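Local atomic coordinates of aeromonas extracellular serine protease (Aeromonas sobria, PDB entry 3WQB), a protein that cleaves peptide bonds after paired basic residues, one of them lysine, as a calcium-dependent furin-like serine protease that probably acts as a potent virulence factor. Residues I130-I135 and C326-V331; A374-V379 and S409-F414. The protein carries 1 engineered substitution. All coordinates share one frame; numbering follows the deposited sequence.

Contact 1 (I130-I135 and C326-V331). With CA (calcium ion), chain C; CA (calcium ion), chain E.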
loop_
_atom_site.group_PDB
_atom_site.type_symbol
_atom_site.label_atom_id
_atom_site.label_comp_id
_atom_site.label_asym_id
_atom_site.label_seq_id
_atom_site.Cartn_x
_atom_site.Cartn_y
_atom_site.Cartn_z
ATOM N N ILE A 130 13.584 -22.990 -17.701
ATOM C CA ILE A 130 12.401 -22.414 -18.343
ATOM C C ILE A 130 12.071 -21.035 -17.786
ATOM O O ILE A 130 12.455 -20.705 -16.665
ATOM C CB ILE A 130 11.155 -23.340 -18.249
ATOM C CG1 ILE A 130 10.758 -23.589 -16.790
ATOM C CG2 ILE A 130 11.409 -24.662 -18.987
ATOM C CD1 ILE A 130 9.373 -24.214 -16.618
ATOM N N GLY A 131 11.386 -20.228 -18.584
ATOM C CA GLY A 131 10.796 -18.993 -18.087
ATOM C C GLY A 131 11.763 -18.006 -17.480
ATOM O O GLY A 131 12.828 -17.730 -18.038
ATOM N N THR A 132 11.368 -17.494 -16.320
ATOM C CA THR A 132 12.070 -16.408 -15.644
ATOM C C THR A 132 12.785 -16.919 -14.393
ATOM O O THR A 132 12.683 -18.100 -14.027
ATOM C CB THR A 132 11.072 -15.319 -15.216
ATOM O OG1 THR A 132 10.018 -15.924 -14.458
ATOM C CG2 THR A 132 10.491 -14.581 -16.437
ATOM N N LYS A 133 13.509 -16.012 -13.743
ATOM C CA LYS A 133 14.149 -16.295 -12.465
ATOM C C LYS A 133 13.549 -15.364 -11.422
ATOM O O LYS A 133 13.552 -14.151 -11.596
ATOM C CB LYS A 133 15.662 -16.071 -12.562
ATOM C CG LYS A 133 16.456 -16.592 -11.359
ATOM C CD LYS A 133 17.929 -16.186 -11.452
ATOM C CE LYS A 133 18.765 -16.877 -10.387
ATOM N NZ LYS A 133 20.176 -16.358 -10.339
ATOM N N GLY A 134 13.036 -15.924 -10.333
ATOM C CA GLY A 134 12.538 -15.082 -9.249
ATOM C C GLY A 134 13.634 -14.247 -8.607
ATOM O O GLY A 134 14.827 -14.579 -8.688
ATOM N N ILE A 135 13.232 -13.153 -7.966
ATOM C CA ILE A 135 14.154 -12.389 -7.135
ATOM C C ILE A 135 14.719 -13.286 -6.027
ATOM O O ILE A 135 15.916 -13.241 -5.727
ATOM C CB ILE A 135 13.418 -11.201 -6.518
ATOM C CG1 ILE A 135 13.109 -10.163 -7.586
ATOM C CG2 ILE A 135 14.215 -10.553 -5.387
ATOM C CD1 ILE A 135 12.041 -9.171 -7.141
ATOM N N CYS A 326 2.477 -19.630 -23.916
ATOM C CA CYS A 326 2.044 -18.355 -23.314
ATOM C C CYS A 326 2.047 -18.407 -21.782
ATOM O O CYS A 326 1.083 -17.964 -21.137
ATOM C CB CYS A 326 0.650 -17.958 -23.819
ATOM S SG CYS A 326 0.503 -17.809 -25.612
ATOM N N ASP A 327 3.117 -18.959 -21.213
ATOM C CA ASP A 327 3.223 -19.130 -19.768
ATOM C C ASP A 327 3.819 -17.910 -19.068
ATOM O O ASP A 327 3.885 -17.891 -17.838
ATOM C CB ASP A 327 4.078 -20.358 -19.418
ATOM C CG ASP A 327 3.388 -21.682 -19.712
ATOM O OD1 ASP A 327 2.141 -21.741 -19.814
ATOM O OD2 ASP A 327 4.123 -22.687 -19.811
ATOM N N TYR A 328 4.269 -16.920 -19.846
ATOM C CA TYR A 328 4.937 -15.715 -19.316
ATOM C C TYR A 328 4.320 -14.475 -19.936
ATOM O O TYR A 328 3.707 -14.543 -20.998
ATOM C CB TYR A 328 6.468 -15.790 -19.555
ATOM C CG TYR A 328 6.942 -17.111 -19.037
ATOM C CD1 TYR A 328 7.164 -17.297 -17.679
ATOM C CD2 TYR A 328 7.029 -18.226 -19.881
ATOM C CE1 TYR A 328 7.513 -18.532 -17.166
ATOM C CE2 TYR A 328 7.375 -19.474 -19.382
ATOM C CZ TYR A 328 7.609 -19.622 -18.019
ATOM O OH TYR A 328 7.938 -20.844 -17.498
ATOM N N ASN A 329 4.424 -13.346 -19.247
ATOM C CA ASN A 329 3.944 -12.089 -19.823
ATOM C C ASN A 329 4.983 -10.991 -19.588
ATOM O O ASN A 329 5.877 -11.160 -18.760
ATOM C CB ASN A 329 2.541 -11.705 -19.292
ATOM C CG ASN A 329 2.553 -11.190 -17.845
ATOM O OD1 ASN A 329 3.070 -10.103 -17.564
ATOM N ND2 ASN A 329 1.921 -11.942 -16.939
ATOM N N GLY A 330 4.875 -9.897 -20.336
ATOM C CA GLY A 330 5.811 -8.779 -20.209
ATOM C C GLY A 330 5.133 -7.479 -19.828
ATOM O O GLY A 330 5.711 -6.395 -19.984
ATOM N N VAL A 331 3.896 -7.571 -19.347
ATOM C CA VAL A 331 3.084 -6.378 -19.092
ATOM C C VAL A 331 2.734 -6.162 -17.621
ATOM O O VAL A 331 2.099 -5.166 -17.280
ATOM C CB VAL A 331 1.789 -6.370 -19.939
ATOM C CG1 VAL A 331 2.118 -6.359 -21.427
ATOM C CG2 VAL A 331 0.887 -7.548 -19.567
HETATM CA CA CA C . 12.472 -20.420 -14.334
HETATM CA CA CA E . -1.100 -17.234 -20.594
#
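The ring of Tyr328 lies against the backbone of Gly131, and the segment that presents it starts at a calcium ion. Cys326 gives its carbonyl O to that ion at 2.4 Å, completing a site otherwise built from Asp297, Leu298, Gly300, Met303 and Asn306. Its SG forms a disulfide with Cys301, so this end of the segment is tied down twice.

Tyr328, on the short strand 328-329 that pairs antiparallel with 293-296, points its side chain toward Gly131. CG sits anti to the carbonyl carbon (chi1 -51°), and the ring reaches the bend at Gly131. Gly131 CA stands over one face, displaced toward the hydroxyl-bearing rim: it is 3.2 Å from Tyr328 CZ and 3.6 Å from the ring centroid, a CH-pi contact. A CB at residue 131 would run into Tyr328 CZ, so glycine leaves room for the ring; the positive phi (59°) is a separate backbone feature that glycine accommodates readily. The bend belongs to a calcium-binding loop, as in other subtilases: Ile130 O and Thr132 O, either side of Gly131, each bind a second calcium ion at 2.4 Å, together with Asn29, Asp87, Val126 and Asn128. The Tyr328 side chain also touches Asp87, which places the ring in the second shell of this site. Ile130 CD1 comes within 3.8 Å of Tyr328 OH, the two side chains crossing nearly perpendicularly, while Thr132 N lies obliquely 4.1 Å from Tyr328 CE1.

Beyond the ring, Asn329 forms an Asx turn: its OD1 accepts from Val331 N at 3.2 Å, on a lone pair in the carbonyl plane, where the chain rounds a corner at Gly330.

Contact 2 (A374-V379 and S409-F414)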
loop_
_atom_site.group_PDB
_atom_site.type_symbol
_atom_site.label_atom_id
_atom_site.label_comp_id
_atom_site.label_asym_id
_atom_site.label_seq_id
_atom_site.Cartn_x
_atom_site.Cartn_y
_atom_site.Cartn_z
ATOM N N ALA A 374 18.069 12.247 -8.075
ATOM C CA ALA A 374 18.525 13.029 -6.927
ATOM C C ALA A 374 18.135 14.495 -6.987
ATOM O O ALA A 374 18.054 15.160 -5.955
ATOM C CB ALA A 374 20.039 12.909 -6.787
ATOM N N LYS A 375 17.898 14.999 -8.190
ATOM C CA LYS A 375 17.669 16.425 -8.371
ATOM C C LYS A 375 16.206 16.783 -8.608
ATOM O O LYS A 375 15.900 17.941 -8.870
ATOM C CB LYS A 375 18.515 16.964 -9.533
ATOM C CG LYS A 375 20.014 16.724 -9.425
ATOM C CD LYS A 375 20.665 16.816 -10.810
ATOM C CE LYS A 375 20.325 15.615 -11.702
ATOM N NZ LYS A 375 20.889 15.752 -13.069
ATOM N N HIS A 376 15.292 15.814 -8.538
ATOM C CA HIS A 376 13.896 16.142 -8.848
ATOM C C HIS A 376 13.395 17.255 -7.926
ATOM O O HIS A 376 13.717 17.293 -6.740
ATOM C CB HIS A 376 12.985 14.905 -8.872
ATOM C CG HIS A 376 12.598 14.383 -7.521
ATOM N ND1 HIS A 376 13.424 13.578 -6.764
ATOM C CD2 HIS A 376 11.454 14.521 -6.807
ATOM C CE1 HIS A 376 12.815 13.261 -5.633
ATOM N NE2 HIS A 376 11.614 13.814 -5.638
ATOM N N GLN A 377 12.622 18.163 -8.494
ATOM C CA GLN A 377 12.281 19.407 -7.823
ATOM C C GLN A 377 11.047 19.257 -6.957
ATOM O O GLN A 377 10.169 18.451 -7.270
ATOM C CB GLN A 377 12.016 20.502 -8.867
ATOM C CG GLN A 377 13.235 20.912 -9.694
ATOM C CD GLN A 377 14.272 21.691 -8.902
ATOM O OE1 GLN A 377 13.949 22.402 -7.945
ATOM N NE2 GLN A 377 15.534 21.556 -9.297
ATOM N N PRO A 378 10.961 20.048 -5.873
ATOM C CA PRO A 378 9.683 20.104 -5.159
ATOM C C PRO A 378 8.589 20.667 -6.075
ATOM O O PRO A 378 8.880 21.397 -7.029
ATOM C CB PRO A 378 9.964 21.069 -3.997
ATOM C CG PRO A 378 11.109 21.882 -4.460
ATOM C CD PRO A 378 11.944 20.998 -5.323
ATOM N N VAL A 379 7.342 20.330 -5.776
ATOM C CA VAL A 379 6.213 20.855 -6.524
ATOM C C VAL A 379 5.567 21.971 -5.716
ATOM O O VAL A 379 5.140 21.763 -4.576
ATOM C CB VAL A 379 5.183 19.758 -6.838
ATOM C CG1 VAL A 379 4.021 20.343 -7.634
ATOM C CG2 VAL A 379 5.841 18.606 -7.596
ATOM N N SER A 409 12.470 11.093 0.476
ATOM C CA SER A 409 11.533 11.816 -0.381
ATOM C C SER A 409 10.177 11.104 -0.352
ATOM O O SER A 409 10.120 9.884 -0.199
ATOM C CB SER A 409 12.072 11.917 -1.808
ATOM O OG SER A 409 12.192 10.631 -2.405
ATOM N N PRO A 410 9.075 11.857 -0.496
ATOM C CA PRO A 410 7.782 11.177 -0.561
ATOM C C PRO A 410 7.629 10.336 -1.833
ATOM O O PRO A 410 6.824 9.410 -1.859
ATOM C CB PRO A 410 6.770 12.333 -0.539
ATOM C CG PRO A 410 7.544 13.507 -1.039
ATOM C CD PRO A 410 8.915 13.327 -0.498
ATOM N N THR A 411 8.397 10.645 -2.879
ATOM C CA THR A 411 8.324 9.855 -4.105
ATOM C C THR A 411 9.009 8.490 -3.960
ATOM O O THR A 411 8.445 7.466 -4.362
ATOM C CB THR A 411 8.890 10.639 -5.304
ATOM O OG1 THR A 411 8.092 11.806 -5.506
ATOM C CG2 THR A 411 8.872 9.791 -6.563
ATOM N N TYR A 412 10.218 8.484 -3.406
ATOM C CA TYR A 412 11.053 7.284 -3.386
ATOM C C TYR A 412 11.266 6.702 -1.989
ATOM O O TYR A 412 11.987 5.717 -1.837
ATOM C CB TYR A 412 12.409 7.589 -4.052
ATOM C CG TYR A 412 12.270 8.124 -5.453
ATOM C CD1 TYR A 412 11.896 7.285 -6.498
ATOM C CD2 TYR A 412 12.490 9.467 -5.728
ATOM C CE1 TYR A 412 11.748 7.767 -7.778
ATOM C CE2 TYR A 412 12.343 9.963 -7.008
ATOM C CZ TYR A 412 11.971 9.100 -8.031
ATOM O OH TYR A 412 11.821 9.566 -9.316
ATOM N N GLY A 413 10.651 7.312 -0.974
ATOM C CA GLY A 413 10.952 6.938 0.404
ATOM C C GLY A 413 12.432 7.179 0.678
ATOM O O GLY A 413 12.987 8.232 0.337
ATOM N N PHE A 414 13.076 6.190 1.294
ATOM C CA PHE A 414 14.513 6.247 1.535
ATOM C C PHE A 414 15.333 5.975 0.272
ATOM O O PHE A 414 16.548 6.184 0.260
ATOM C CB PHE A 414 14.901 5.309 2.685
ATOM C CG PHE A 414 14.318 5.737 3.995
ATOM C CD1 PHE A 414 13.238 5.054 4.557
ATOM C CD2 PHE A 414 14.797 6.879 4.634
ATOM C CE1 PHE A 414 12.673 5.487 5.755
ATOM C CE2 PHE A 414 14.234 7.323 5.821
ATOM C CZ PHE A 414 13.174 6.629 6.382
HETATM O O HOH W 1 9.554 13.349 -3.829
#
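The backbones stay well apart, His376 CA and Thr411 CA, the nearest pair, being 9.6 Å from each other, and side chains span the interval. Neither segment forms a regular helix, and 374-379 is loop until it enters a strand at Val379. Segment 409-414 is a tight turn in which Ser409 N donates to Gly413 O at 2.9 Å, with a weak bond returning from Gly413 N to Ser409 O. Inside the turn Ser409 OG accepts from Tyr412 N at 3.1 Å, an ST motif that fixes the backbone carrying the tyrosine.

The imidazole of His376 reaches into this turn with CG between the backbone N and carbonyl carbon (chi1 77°). Tyr412 meets one imidazole face with its edge in an offset edge-to-face pair: the planes stand at 83°, the centroids are 5.3 Å apart, and His376 CE1 is 3.6 Å from Tyr412 CE2. Ser409 CB lies at the imidazole edge, close to its plane. A water links His376 and Thr411, hydrogen-bonded to His376 NE2 (2.8 Å), in the plane of the imidazole, and to Thr411 OG1 (2.7 Å). Thr411 CG2 lies 3.4 Å above the plane of the Tyr412 ring, over its centre, backing the ring within its own segment.

Asp373 steadies both rings, its backbone O hydrogen-bonded to His376 ND1 and its carboxylate to Tyr412 OH, which is also hydrogen-bonded to Arg267 N. The Trp399 ring also meets that of His376, the planes steeply inclined. The contact thus joins the loop between helix 358-368 and strand 379-384 to the turn between strand 407-408 and helix 419-426, with Ser259 OG, on strand 255-261 of the parallel sheet, hydrogen-bonded to Thr411 O.

In the fold
The two contacts follow one another along the chain, contact 1 closing at Val331 before contact 2 opens at Ala374. Their centres are 31 Å apart and their nearest atoms about 16 Å, so they do not touch. In sequence, helices 335-352 and 358-368 come between Val331 and Ala374, the first carrying Ala336, engineered at the predicted charge-relay position. Contact 1 contains ligands of two calcium sites and so joins them through its two segments; segment 130-135 follows helix 115-124, which begins at the predicted catalytic His115. Contact 2, away from the annotated sites, lies next to strands 255-261 and 277-282 of the six-stranded parallel sheet.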